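Local structure of hydrogen peroxide-inducible genes activator (Corynebacterium glutamicum, 6G1D) at residues B[170-175]-B[278-283]; B[256-261]-B[317-322]; B[101-106]-B[148-153]; B[143-148]-B[285-290]. The protein senses hydrogen peroxide and, as a LysR-type transcription factor, probably controls peroxide-inducible genes. The protein carries 1 engineered substitution. All coordinates share one frame; numbering follows the deposited sequence. Where two conformers were deposited one is given.

Contact 1: residues B[170-175]-B[278-283]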
loop_
_atom_site.group_PDB
_atom_site.type_symbol
_atom_site.label_atom_id
_atom_site.label_comp_id
_atom_site.label_asym_id
_atom_site.label_seq_id
_atom_site.Cartn_x
_atom_site.Cartn_y
_atom_site.Cartn_z
ATOM N N TYR B 170 -21.451 -2.417 26.280
ATOM C CA TYR B 170 -22.413 -1.325 26.452
ATOM C C TYR B 170 -22.970 -0.854 25.103
ATOM O O TYR B 170 -22.376 -1.130 24.060
ATOM C CB TYR B 170 -21.741 -0.152 27.168
ATOM C CG TYR B 170 -20.427 0.274 26.543
ATOM C CD1 TYR B 170 -20.375 1.150 25.472
ATOM C CD2 TYR B 170 -19.218 -0.214 27.029
ATOM C CE1 TYR B 170 -19.184 1.530 24.909
ATOM C CE2 TYR B 170 -18.012 0.163 26.454
ATOM C CZ TYR B 170 -18.000 1.039 25.407
ATOM O OH TYR B 170 -16.800 1.393 24.876
ATOM N N ASP B 171 -24.092 -0.147 25.162
ATOM C CA ASP B 171 -24.608 0.657 24.053
ATOM C C ASP B 171 -24.157 2.119 24.216
ATOM O O ASP B 171 -24.362 2.726 25.275
ATOM C CB ASP B 171 -26.132 0.594 24.032
ATOM C CG ASP B 171 -26.642 -0.738 23.613
ATOM O OD1 ASP B 171 -26.017 -1.377 22.753
ATOM O OD2 ASP B 171 -27.704 -1.167 24.111
ATOM N N GLU B 172 -23.507 2.646 23.193
ATOM C CA GLU B 172 -22.980 4.007 23.232
ATOM C C GLU B 172 -23.802 4.857 22.287
ATOM O O GLU B 172 -23.855 4.562 21.073
ATOM C CB GLU B 172 -21.533 4.035 22.786
ATOM C CG GLU B 172 -20.930 5.417 22.699
ATOM C CD GLU B 172 -19.435 5.402 22.481
ATOM O OE1 GLU B 172 -18.912 4.378 21.956
ATOM O OE2 GLU B 172 -18.789 6.435 22.828
ATOM N N ASP B 173 -24.398 5.920 22.812
ATOM C CA ASP B 173 -25.216 6.806 21.988
ATOM C C ASP B 173 -24.359 7.596 21.012
ATOM O O ASP B 173 -23.191 7.842 21.275
ATOM C CB ASP B 173 -26.034 7.760 22.867
ATOM C CG ASP B 173 -27.197 7.063 23.572
ATOM O OD1 ASP B 173 -27.868 6.166 22.968
ATOM O OD2 ASP B 173 -27.465 7.427 24.736
ATOM N N PHE B 174 -24.946 7.961 19.878
ATOM C CA PHE B 174 -24.385 9.009 19.034
ATOM C C PHE B 174 -24.933 10.394 19.447
ATOM O O PHE B 174 -25.905 10.505 20.173
ATOM C CB PHE B 174 -24.734 8.791 17.570
ATOM C CG PHE B 174 -24.294 7.460 17.034
ATOM C CD1 PHE B 174 -22.990 7.046 17.186
ATOM C CD2 PHE B 174 -25.185 6.636 16.360
ATOM C CE1 PHE B 174 -22.576 5.818 16.701
ATOM C CE2 PHE B 174 -24.786 5.425 15.865
ATOM C CZ PHE B 174 -23.479 5.015 16.039
ATOM N N ILE B 175 -24.257 11.414 18.962
ATOM C CA ILE B 175 -24.671 12.789 19.062
ATOM C C ILE B 175 -24.396 13.431 17.697
ATOM O O ILE B 175 -23.456 13.052 17.014
ATOM C CB ILE B 175 -23.903 13.530 20.165
ATOM C CG1 ILE B 175 -24.513 14.923 20.434
ATOM C CG2 ILE B 175 -22.400 13.659 19.850
ATOM C CD1 ILE B 175 -24.153 15.493 21.799
ATOM N N ALA B 278 -30.382 5.719 18.500
ATOM C CA ALA B 278 -29.248 6.050 17.662
ATOM C C ALA B 278 -27.990 5.790 18.468
ATOM O O ALA B 278 -27.485 6.689 19.183
ATOM C CB ALA B 278 -29.349 7.529 17.215
ATOM N N ASN B 279 -27.505 4.561 18.380
ATOM C CA ASN B 279 -26.382 4.123 19.207
ATOM C C ASN B 279 -25.584 3.000 18.503
ATOM O O ASN B 279 -25.973 2.558 17.437
ATOM C CB ASN B 279 -26.911 3.714 20.617
ATOM C CG ASN B 279 -27.798 2.491 20.587
ATOM O OD1 ASN B 279 -27.857 1.766 19.616
ATOM N ND2 ASN B 279 -28.501 2.266 21.679
ATOM N N ARG B 280 -24.477 2.573 19.094
ATOM C CA ARG B 280 -23.758 1.368 18.626
ATOM C C ARG B 280 -23.543 0.465 19.816
ATOM O O ARG B 280 -23.423 0.956 20.953
ATOM C CB ARG B 280 -22.432 1.735 18.001
ATOM C CG ARG B 280 -21.462 2.412 18.944
ATOM C CD ARG B 280 -20.200 2.754 18.243
ATOM N NE ARG B 280 -19.251 3.414 19.120
ATOM C CZ ARG B 280 -18.056 3.827 18.725
ATOM N NH1 ARG B 280 -17.658 3.645 17.461
ATOM N NH2 ARG B 280 -17.251 4.416 19.588
ATOM N N ARG B 281 -23.534 -0.845 19.574
ATOM C CA ARG B 281 -23.249 -1.820 20.623
ATOM C C ARG B 281 -21.783 -2.189 20.541
ATOM O O ARG B 281 -21.336 -2.716 19.512
ATOM C CB ARG B 281 -24.153 -3.050 20.505
ATOM C CG ARG B 281 -23.846 -4.116 21.555
ATOM C CD ARG B 281 -25.060 -4.951 21.871
ATOM N NE ARG B 281 -25.953 -4.289 22.830
ATOM C CZ ARG B 281 -27.210 -4.665 23.075
ATOM N NH1 ARG B 281 -27.802 -5.620 22.374
ATOM N NH2 ARG B 281 -27.911 -3.994 23.990
ATOM N N ILE B 282 -21.047 -1.902 21.604
ATOM C CA ILE B 282 -19.640 -2.218 21.706
ATOM C C ILE B 282 -19.487 -3.494 22.519
ATOM O O ILE B 282 -20.250 -3.753 23.473
ATOM C CB ILE B 282 -18.870 -1.067 22.377
ATOM C CG1 ILE B 282 -18.929 0.172 21.515
ATOM C CG2 ILE B 282 -17.407 -1.433 22.594
ATOM C CD1 ILE B 282 -18.273 0.041 20.132
ATOM N N GLY B 283 -18.520 -4.296 22.104
ATOM C CA GLY B 283 -18.285 -5.613 22.686
ATOM C C GLY B 283 -16.818 -5.995 22.642
ATOM O O GLY B 283 -16.000 -5.390 21.909
HETATM O O HOH W 1 -27.464 -1.176 20.255
HETATM O O HOH W 2 -30.092 6.080 21.400
HETATM O O HOH W 3 -28.544 3.898 23.962
HETATM O O HOH W 4 -28.295 9.234 20.136
#

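Contact 2: residues B[256-261]-B[317-322]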
loop_
_atom_site.group_PDB
_atom_site.type_symbol
_atom_site.label_atom_id
_atom_site.label_comp_id
_atom_site.label_asym_id
_atom_site.label_seq_id
_atom_site.Cartn_x
_atom_site.Cartn_y
_atom_site.Cartn_z
ATOM N N SER B 256 -18.559 9.210 23.687
ATOM C CA SER B 256 -17.220 9.187 24.312
ATOM C C SER B 256 -16.252 10.105 23.610
ATOM O O SER B 256 -15.298 10.545 24.222
ATOM C CB SER B 256 -16.629 7.767 24.389
ATOM O OG SER B 256 -16.374 7.252 23.087
ATOM N N ALA B 257 -16.477 10.411 22.329
ATOM C CA ALA B 257 -15.635 11.366 21.618
ATOM C C ALA B 257 -15.800 12.849 22.050
ATOM O O ALA B 257 -14.930 13.684 21.749
ATOM C CB ALA B 257 -15.832 11.260 20.114
ATOM N N ILE B 258 -16.904 13.177 22.695
ATOM C CA ILE B 258 -17.262 14.586 22.956
ATOM C C ILE B 258 -16.132 15.425 23.529
ATOM O O ILE B 258 -15.781 16.448 22.950
ATOM C CB ILE B 258 -18.579 14.675 23.746
ATOM C CG1 ILE B 258 -19.756 14.329 22.819
ATOM C CG2 ILE B 258 -18.807 16.066 24.338
ATOM C CD1 ILE B 258 -21.042 14.024 23.539
ATOM N N PRO B 259 -15.506 14.986 24.641
ATOM C CA PRO B 259 -14.516 15.895 25.229
ATOM C C PRO B 259 -13.286 16.081 24.379
ATOM O O PRO B 259 -12.554 17.029 24.582
ATOM C CB PRO B 259 -14.121 15.215 26.551
ATOM C CG PRO B 259 -15.152 14.189 26.802
ATOM C CD PRO B 259 -15.746 13.794 25.474
ATOM N N TRP B 260 -13.030 15.151 23.467
ATOM C CA TRP B 260 -11.787 15.137 22.689
ATOM C C TRP B 260 -11.910 15.780 21.327
ATOM O O TRP B 260 -10.925 16.198 20.781
ATOM C CB TRP B 260 -11.312 13.678 22.534
ATOM C CG TRP B 260 -11.075 13.052 23.857
ATOM C CD1 TRP B 260 -11.914 12.249 24.526
ATOM C CD2 TRP B 260 -9.957 13.283 24.717
ATOM N NE1 TRP B 260 -11.370 11.896 25.759
ATOM C CE2 TRP B 260 -10.143 12.490 25.863
ATOM C CE3 TRP B 260 -8.788 14.025 24.590
ATOM C CZ2 TRP B 260 -9.249 12.499 26.930
ATOM C CZ3 TRP B 260 -7.868 14.005 25.647
ATOM C CH2 TRP B 260 -8.120 13.258 26.810
ATOM N N GLU B 261 -13.127 15.800 20.790
ATOM C CA GLU B 261 -13.381 16.241 19.425
ATOM C C GLU B 261 -14.348 17.420 19.307
ATOM O O GLU B 261 -14.225 18.189 18.358
ATOM C CB GLU B 261 -13.961 15.063 18.600
ATOM C CG GLU B 261 -13.171 13.758 18.591
ATOM C CD GLU B 261 -11.777 13.808 17.936
ATOM O OE1 GLU B 261 -11.409 14.866 17.386
ATOM O OE2 GLU B 261 -11.034 12.760 17.972
ATOM N N THR B 317 -18.510 18.324 30.280
ATOM C CA THR B 317 -18.289 19.433 29.354
ATOM C C THR B 317 -19.456 20.402 29.339
ATOM O O THR B 317 -19.316 21.498 28.842
ATOM C CB THR B 317 -18.098 18.971 27.901
ATOM O OG1 THR B 317 -19.280 18.312 27.462
ATOM C CG2 THR B 317 -16.916 18.036 27.786
ATOM N N GLY B 318 -20.615 19.976 29.814
ATOM C CA GLY B 318 -21.836 20.785 29.737
ATOM C C GLY B 318 -22.676 20.490 28.516
ATOM O O GLY B 318 -23.811 20.989 28.437
ATOM N N ILE B 319 -22.162 19.673 27.585
ATOM C CA ILE B 319 -22.858 19.369 26.345
ATOM C C ILE B 319 -23.938 18.365 26.721
ATOM O O ILE B 319 -23.672 17.383 27.399
ATOM C CB ILE B 319 -21.845 18.832 25.305
ATOM C CG1 ILE B 319 -20.968 20.017 24.841
ATOM C CG2 ILE B 319 -22.537 18.136 24.145
ATOM C CD1 ILE B 319 -19.694 19.641 24.123
ATOM N N THR B 320 -25.179 18.632 26.291
ATOM C CA THR B 320 -26.314 17.830 26.708
ATOM C C THR B 320 -26.247 16.541 25.927
ATOM O O THR B 320 -25.978 16.578 24.736
ATOM C CB THR B 320 -27.639 18.564 26.425
ATOM O OG1 THR B 320 -27.610 19.817 27.108
ATOM C CG2 THR B 320 -28.874 17.770 26.911
ATOM N N LEU B 321 -26.441 15.412 26.621
ATOM C CA LEU B 321 -26.378 14.095 26.026
ATOM C C LEU B 321 -27.754 13.553 25.678
ATOM O O LEU B 321 -28.742 13.984 26.218
ATOM C CB LEU B 321 -25.666 13.136 26.975
ATOM C CG LEU B 321 -24.238 13.583 27.368
ATOM C CD1 LEU B 321 -23.631 12.546 28.301
ATOM C CD2 LEU B 321 -23.351 13.890 26.165
ATOM N N LYS B 322 -27.793 12.596 24.762
ATOM C CA LYS B 322 -29.027 11.918 24.408
ATOM C C LYS B 322 -29.726 11.370 25.641
ATOM O O LYS B 322 -29.092 10.789 26.511
ATOM C CB LYS B 322 -28.696 10.773 23.434
ATOM C CG LYS B 322 -29.837 9.856 23.022
ATOM C CD LYS B 322 -30.859 10.587 22.143
ATOM C CE LYS B 322 -31.657 9.588 21.311
ATOM N NZ LYS B 322 -32.448 8.702 22.177
#

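Contact 3: residues B[101-106]-B[148-153]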
loop_
_atom_site.group_PDB
_atom_site.type_symbol
_atom_site.label_atom_id
_atom_site.label_comp_id
_atom_site.label_asym_id
_atom_site.label_seq_id
_atom_site.Cartn_x
_atom_site.Cartn_y
_atom_site.Cartn_z
ATOM N N PRO B 101 1.598 -9.813 29.546
ATOM C CA PRO B 101 1.155 -9.212 28.293
ATOM C C PRO B 101 -0.302 -9.487 27.991
ATOM O O PRO B 101 -0.796 -10.571 28.236
ATOM C CB PRO B 101 2.029 -9.897 27.232
ATOM C CG PRO B 101 3.242 -10.317 27.951
ATOM C CD PRO B 101 2.802 -10.634 29.347
ATOM N N LEU B 102 -0.980 -8.466 27.494
ATOM C CA LEU B 102 -2.294 -8.598 26.906
ATOM C C LEU B 102 -2.284 -7.623 25.750
ATOM O O LEU B 102 -2.086 -6.440 25.960
ATOM C CB LEU B 102 -3.377 -8.217 27.914
ATOM C CG LEU B 102 -4.828 -8.336 27.433
ATOM C CD1 LEU B 102 -5.199 -9.801 27.213
ATOM C CD2 LEU B 102 -5.774 -7.657 28.408
ATOM N N THR B 103 -2.505 -8.113 24.545
ATOM C CA THR B 103 -2.590 -7.259 23.387
ATOM C C THR B 103 -4.059 -7.047 23.066
ATOM O O THR B 103 -4.801 -8.005 22.796
ATOM C CB THR B 103 -1.824 -7.874 22.223
ATOM O OG1 THR B 103 -0.483 -8.047 22.642
ATOM C CG2 THR B 103 -1.849 -6.914 20.988
ATOM N N VAL B 104 -4.474 -5.781 23.074
ATOM C CA VAL B 104 -5.865 -5.400 22.888
ATOM C C VAL B 104 -5.981 -4.619 21.579
ATOM O O VAL B 104 -5.313 -3.619 21.378
ATOM C CB VAL B 104 -6.332 -4.530 24.071
ATOM C CG1 VAL B 104 -7.786 -4.157 23.928
ATOM C CG2 VAL B 104 -6.160 -5.294 25.389
ATOM N N GLY B 105 -6.811 -5.119 20.678
ATOM C CA GLY B 105 -7.150 -4.417 19.447
ATOM C C GLY B 105 -8.342 -3.523 19.761
ATOM O O GLY B 105 -9.250 -3.938 20.481
ATOM N N ILE B 106 -8.331 -2.292 19.244
ATOM C CA ILE B 106 -9.479 -1.403 19.417
ATOM C C ILE B 106 -9.726 -0.620 18.142
ATOM O O ILE B 106 -8.783 -0.127 17.543
ATOM C CB ILE B 106 -9.276 -0.393 20.554
ATOM C CG1 ILE B 106 -8.736 -1.059 21.824
ATOM C CG2 ILE B 106 -10.574 0.346 20.847
ATOM C CD1 ILE B 106 -8.402 -0.091 22.966
ATOM N N GLY B 148 -3.801 -14.872 15.975
ATOM C CA GLY B 148 -3.218 -14.839 17.311
ATOM C C GLY B 148 -2.336 -13.628 17.582
ATOM O O GLY B 148 -1.701 -13.581 18.604
ATOM N N ALA B 149 -2.324 -12.633 16.693
ATOM C CA ALA B 149 -1.453 -11.463 16.860
ATOM C C ALA B 149 -2.007 -10.470 17.863
ATOM O O ALA B 149 -1.265 -9.635 18.338
ATOM C CB ALA B 149 -1.203 -10.768 15.521
ATOM N N ILE B 150 -3.315 -10.522 18.118
ATOM C CA ILE B 150 -3.914 -9.879 19.289
ATOM C C ILE B 150 -4.736 -10.901 20.052
ATOM O O ILE B 150 -5.149 -11.918 19.492
ATOM C CB ILE B 150 -4.770 -8.644 18.934
ATOM C CG1 ILE B 150 -6.062 -9.047 18.227
ATOM C CG2 ILE B 150 -3.973 -7.660 18.075
ATOM C CD1 ILE B 150 -6.887 -7.908 17.660
ATOM N N ASP B 151 -4.995 -10.598 21.318
ATOM C CA ASP B 151 -5.737 -11.490 22.226
ATOM C C ASP B 151 -7.238 -11.217 22.247
ATOM O O ASP B 151 -8.075 -12.144 22.256
ATOM C CB ASP B 151 -5.165 -11.367 23.648
ATOM C CG ASP B 151 -3.658 -11.821 23.725
ATOM O OD1 ASP B 151 -2.876 -11.046 24.342
ATOM O OD2 ASP B 151 -3.222 -12.960 23.292
ATOM N N VAL B 152 -7.584 -9.932 22.276
ATOM C CA VAL B 152 -8.982 -9.515 22.300
ATOM C C VAL B 152 -9.135 -8.285 21.399
ATOM O O VAL B 152 -8.162 -7.584 21.146
ATOM C CB VAL B 152 -9.483 -9.176 23.716
ATOM C CG1 VAL B 152 -9.535 -10.392 24.573
ATOM C CG2 VAL B 152 -8.634 -8.112 24.374
ATOM N N ALA B 153 -10.356 -8.042 20.933
ATOM C CA ALA B 153 -10.638 -6.863 20.144
ATOM C C ALA B 153 -11.911 -6.194 20.649
ATOM O O ALA B 153 -12.935 -6.851 20.826
ATOM C CB ALA B 153 -10.758 -7.241 18.691
#

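Contact 4: residues B[143-148]-B[285-290]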
loop_
_atom_site.group_PDB
_atom_site.type_symbol
_atom_site.label_atom_id
_atom_site.label_comp_id
_atom_site.label_asym_id
_atom_site.label_seq_id
_atom_site.Cartn_x
_atom_site.Cartn_y
_atom_site.Cartn_z
ATOM N N ALA B 143 -8.772 -10.277 11.539
ATOM C CA ALA B 143 -7.684 -11.084 10.952
ATOM C C ALA B 143 -6.541 -11.309 11.978
ATOM O O ALA B 143 -6.024 -12.426 12.108
ATOM C CB ALA B 143 -7.154 -10.444 9.672
ATOM N N LEU B 144 -6.190 -10.258 12.714
ATOM C CA LEU B 144 -5.169 -10.351 13.755
ATOM C C LEU B 144 -5.620 -11.308 14.878
ATOM O O LEU B 144 -4.820 -12.063 15.417
ATOM C CB LEU B 144 -4.825 -8.958 14.342
ATOM C CG LEU B 144 -4.133 -7.985 13.329
ATOM C CD1 LEU B 144 -4.231 -6.534 13.809
ATOM C CD2 LEU B 144 -2.669 -8.341 12.992
ATOM N N LEU B 145 -6.903 -11.276 15.222
ATOM C CA LEU B 145 -7.463 -12.190 16.227
ATOM C C LEU B 145 -7.354 -13.626 15.760
ATOM O O LEU B 145 -6.946 -14.484 16.523
ATOM C CB LEU B 145 -8.946 -11.857 16.493
ATOM C CG LEU B 145 -9.673 -12.025 17.846
ATOM C CD1 LEU B 145 -8.880 -11.572 19.056
ATOM C CD2 LEU B 145 -10.998 -11.292 17.791
ATOM N N ARG B 146 -7.738 -13.886 14.513
ATOM C CA ARG B 146 -7.667 -15.240 13.971
ATOM C C ARG B 146 -6.225 -15.755 13.953
ATOM O O ARG B 146 -6.020 -16.915 14.266
ATOM C CB ARG B 146 -8.357 -15.346 12.606
ATOM C CG ARG B 146 -7.685 -14.824 11.376
ATOM C CD ARG B 146 -8.114 -15.583 10.111
ATOM N NE ARG B 146 -7.623 -14.861 8.939
ATOM C CZ ARG B 146 -8.315 -13.998 8.176
ATOM N NH1 ARG B 146 -9.604 -13.715 8.406
ATOM N NH2 ARG B 146 -7.693 -13.385 7.165
ATOM N N ASP B 147 -5.251 -14.890 13.646
ATOM C CA ASP B 147 -3.825 -15.296 13.569
ATOM C C ASP B 147 -3.126 -15.323 14.928
ATOM O O ASP B 147 -1.971 -15.737 15.016
ATOM C CB ASP B 147 -3.004 -14.333 12.684
ATOM C CG ASP B 147 -3.496 -14.262 11.243
ATOM O OD1 ASP B 147 -4.092 -15.249 10.746
ATOM O OD2 ASP B 147 -3.302 -13.189 10.626
ATOM N N GLY B 148 -3.801 -14.872 15.975
ATOM C CA GLY B 148 -3.218 -14.839 17.311
ATOM C C GLY B 148 -2.336 -13.628 17.582
ATOM O O GLY B 148 -1.701 -13.581 18.604
ATOM N N VAL B 285 -14.336 -9.035 21.706
ATOM C CA VAL B 285 -14.350 -10.212 20.841
ATOM C C VAL B 285 -13.051 -10.979 21.063
ATOM O O VAL B 285 -11.974 -10.365 21.124
ATOM C CB VAL B 285 -14.515 -9.799 19.348
ATOM C CG1 VAL B 285 -14.574 -11.021 18.444
ATOM C CG2 VAL B 285 -15.775 -9.001 19.159
ATOM N N TYR B 286 -13.159 -12.309 21.174
ATOM C CA TYR B 286 -11.988 -13.185 21.260
ATOM C C TYR B 286 -12.213 -14.579 20.656
ATOM O O TYR B 286 -13.340 -14.965 20.382
ATOM C CB TYR B 286 -11.561 -13.310 22.708
ATOM C CG TYR B 286 -12.543 -14.031 23.618
ATOM C CD1 TYR B 286 -13.498 -13.336 24.332
ATOM C CD2 TYR B 286 -12.463 -15.398 23.813
ATOM C CE1 TYR B 286 -14.394 -13.982 25.165
ATOM C CE2 TYR B 286 -13.318 -16.056 24.675
ATOM C CZ TYR B 286 -14.284 -15.349 25.347
ATOM O OH TYR B 286 -15.142 -16.037 26.171
ATOM N N ARG B 287 -11.129 -15.326 20.450
ATOM C CA ARG B 287 -11.204 -16.673 19.830
ATOM C C ARG B 287 -11.930 -17.632 20.756
ATOM O O ARG B 287 -11.568 -17.734 21.923
ATOM C CB ARG B 287 -9.824 -17.243 19.574
ATOM C CG ARG B 287 -9.016 -16.505 18.525
ATOM C CD ARG B 287 -7.630 -17.143 18.365
ATOM N NE ARG B 287 -6.784 -17.021 19.547
ATOM C CZ ARG B 287 -6.162 -15.902 19.957
ATOM N NH1 ARG B 287 -6.247 -14.760 19.243
ATOM N NH2 ARG B 287 -5.429 -15.928 21.072
ATOM N N SER B 288 -12.959 -18.324 20.263
ATOM C CA SER B 288 -13.727 -19.248 21.107
ATOM C C SER B 288 -12.899 -20.453 21.595
ATOM O O SER B 288 -13.256 -21.094 22.576
ATOM C CB SER B 288 -15.005 -19.705 20.376
ATOM O OG SER B 288 -14.676 -20.343 19.154
ATOM N N SER B 289 -11.779 -20.730 20.929
ATOM C CA SER B 289 -10.830 -21.728 21.404
ATOM C C SER B 289 -10.019 -21.266 22.631
ATOM O O SER B 289 -9.380 -22.074 23.262
ATOM C CB SER B 289 -9.846 -22.078 20.281
ATOM O OG SER B 289 -9.147 -20.907 19.861
ATOM N N SER B 290 -10.012 -19.973 22.950
ATOM C CA SER B 290 -9.215 -19.475 24.056
ATOM C C SER B 290 -9.657 -20.094 25.384
ATOM O O SER B 290 -10.841 -20.369 25.602
ATOM C CB SER B 290 -9.317 -17.941 24.152
ATOM O OG SER B 290 -8.584 -17.427 25.248
#

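Contact 1: residues B[170-175]-B[278-283]
Strands 164-179 and 267-287 run antiparallel here, with Glu172 and Arg280 as a hydrogen-bonded pair in which Glu172 N reaches Arg280 O at 2.8 Å and Arg280 N returns to Glu172 O. The pairing lies in the mixed sheet of the LysR-type effector domain, which has the periplasmic-binding-protein fold, and each face carries its own ion pair. On the face of Glu172, the extended Arg280 lies alongside and offers its edge: NE and NH2, the latter at 2.9 Å, both donate to Glu172 OE1, from one side and well above the carboxylate plane. Glu172 OE2 turns to Ser256 and Arg280 NH1 to Thr109, while a sulfate lies about 4 Å from the Arg280 side chain. Next along, Ile282 CB sits over a face of the Tyr170 ring in a CH-pi contact, 3.6 Å from Tyr170 CE1. On the opposite face, water joins in. There the planes of the Asp171 carboxylate and the Arg281 guanidinium are only 18° apart, yet both bonds of their salt bridge are bent and weak, even with Asp171 OD2 only 2.8 Å from Arg281 NH2. One water donates both to Asp171 OD1, at 2.9 Å, and to Asn279 OD1, at 3.0 Å.

Contact 2: residues B[256-261]-B[317-322]
Ile258 carries the apolar part of this contact, spreading its two branches over two different partners. Its CG2 methyl meets the tip of Ile319, with Ile258 CG2 3.7 Å from Ile319 CD1, as the two side chains slide past each other in opposite directions. The longer branch, with CD1 carried outward by a chi2 of 165°, runs into Leu321 instead: Ile258 CD1 and Leu321 CD2 are 3.5 Å apart, tighter than an ordinary methyl contact. Ile175 touches both Ile258 and Ile319, which joins this small cluster to strand 164-179 of the mixed sheet. Looser packing comes from Thr317, whose CG2 lies 4.1 Å from Pro259 CA and whose OG1 lies 3.9 Å from Ile258 CG2.

No polar bond joins the two segments; those near the contact serve the local turns. Thr317 forms an ST turn just where helix 293-316 ends, its OG1 accepting from Ile319 N at 3.2 Å in a nearly straight bond (163°). The same hydroxyl is also hydrogen-bonded to Ala314 O in the last turn of that helix. Gly318, between the two, takes a positive phi of 94° that turns the chain out of the helix and brings Ile319 round to face Ile258. On the other side, Ala257 O receives both Trp260 N, at 3.0 Å, and Glu261 N, at 2.9 Å, closing the short helical turn from which Ile258 and Pro259 project.

Contact 3: residues B[101-106]-B[148-153]
Leu102 and Asp151 open the contact, with Leu102 CD1 resting 3.9 Å from Asp151 CB on the aspartate's methylene. At Thr103 the backbone is gripped at both its polar atoms. Its N-H points almost straight (176°) at Asp151 OD1, 3.0 Å from Thr103 N, and meets that oxygen on its anti side. Its carbonyl accepts Asp151 N, also 3.0 Å from Thr103 O, and more weakly the following Val152 N. The carboxylate thus stands in for a main-chain acceptor at the point where the second segment is only entering its strand. The Thr103 side chain extends the junction through its methyl, since CG2 lies anti to the backbone N and comes to 3.7 Å from Ile150 CG2, the two side chains crossing at about a right angle. Val104 pairs with Val152 in parallel register, and both side chains lie on the face covered by Phe296 and Phe299 of helix 293-316. Gly105 follows with a firm bond, Gly105 N to Val152 O at 2.8 Å. Having no side chain, it lets Ile150 CD1 come to 3.9 Å from Gly105 CA. Its carbonyl then receives a CA-H...O contact from Ala153 CA, 3.3 Å from Gly105 O. Strand 100-106 also pairs with strand 129-135, so it lies between its two parallel neighbours, with helices 111-125 and 138-147 in the connections. This 2-1-3 strand order, built from successive beta-alpha-beta units, is characteristic of the first lobe of the type II periplasmic-binding-protein fold.

Contact 4: residues B[143-148]-B[285-290]
Leu145 O is gripped by two donors, Arg287 NH1 at 2.8 Å and, from within its own segment, Gly148 N at 3.2 Å. The arginine nitrogen approaches in the carbonyl plane, on a lone pair, at a C=O...N angle of 139°. Arg287 gets there by folding: with chi2 extended (179°), CD comes to 3.3 Å from Leu145 O, the chain then bends at chi3, which turns NE, and Gly148 CA lies over one face of the guanidinium, 3.6 Å from Arg287 NH1. NH1 also bonds Ile150 O, so a single nitrogen links the last turn of the helix to the loop beyond it. What it meets is a Schellman motif, the C-terminal cap of helix 138-147, in which Gly148 takes the positive phi (82°) with which the chain leaves the helix. Carbonyls gather at such an end, and a positive guanidinium placed there probably benefits from the helix dipole.

Away from this polar corner, Leu145 packs on the strand. Its CD2 is 3.6 Å both from Val285 CG1 and from Val285 O, and the two side chains cross at about a right angle; Met164 touches both. Tyr286 points the other way, toward helix 293-316, where its ring meets Phe296 edge-to-face. The strand then ends in a type I turn from Arg287 to Ser290, closed by Ser290 N bonding Arg287 O at 2.9 Å.

In the fold
Contact 3 is the buried one of the four, contacts 1 and 4 are half covered, and contact 2 lies at the surface. Contacts 1, 3 and 4 all reach one mixed sheet: strand 267-287 supplies a partner to contacts 1 and 4, and contacts 3 and 4, which share Gly148, meet where Ala153 O bonds Val285 N. Their chemistry follows their place. Contact 3 rests on main-chain bonds, one aspartate carboxylate and aliphatic packing, contact 1 adds ion pairs and waters, contact 4 sets an arginine against a helix end, and contact 2 is held by van der Waals packing, mostly of methyl groups. Contacts 1 and 2 touch through Glu172 and Ser256 and through Ile175.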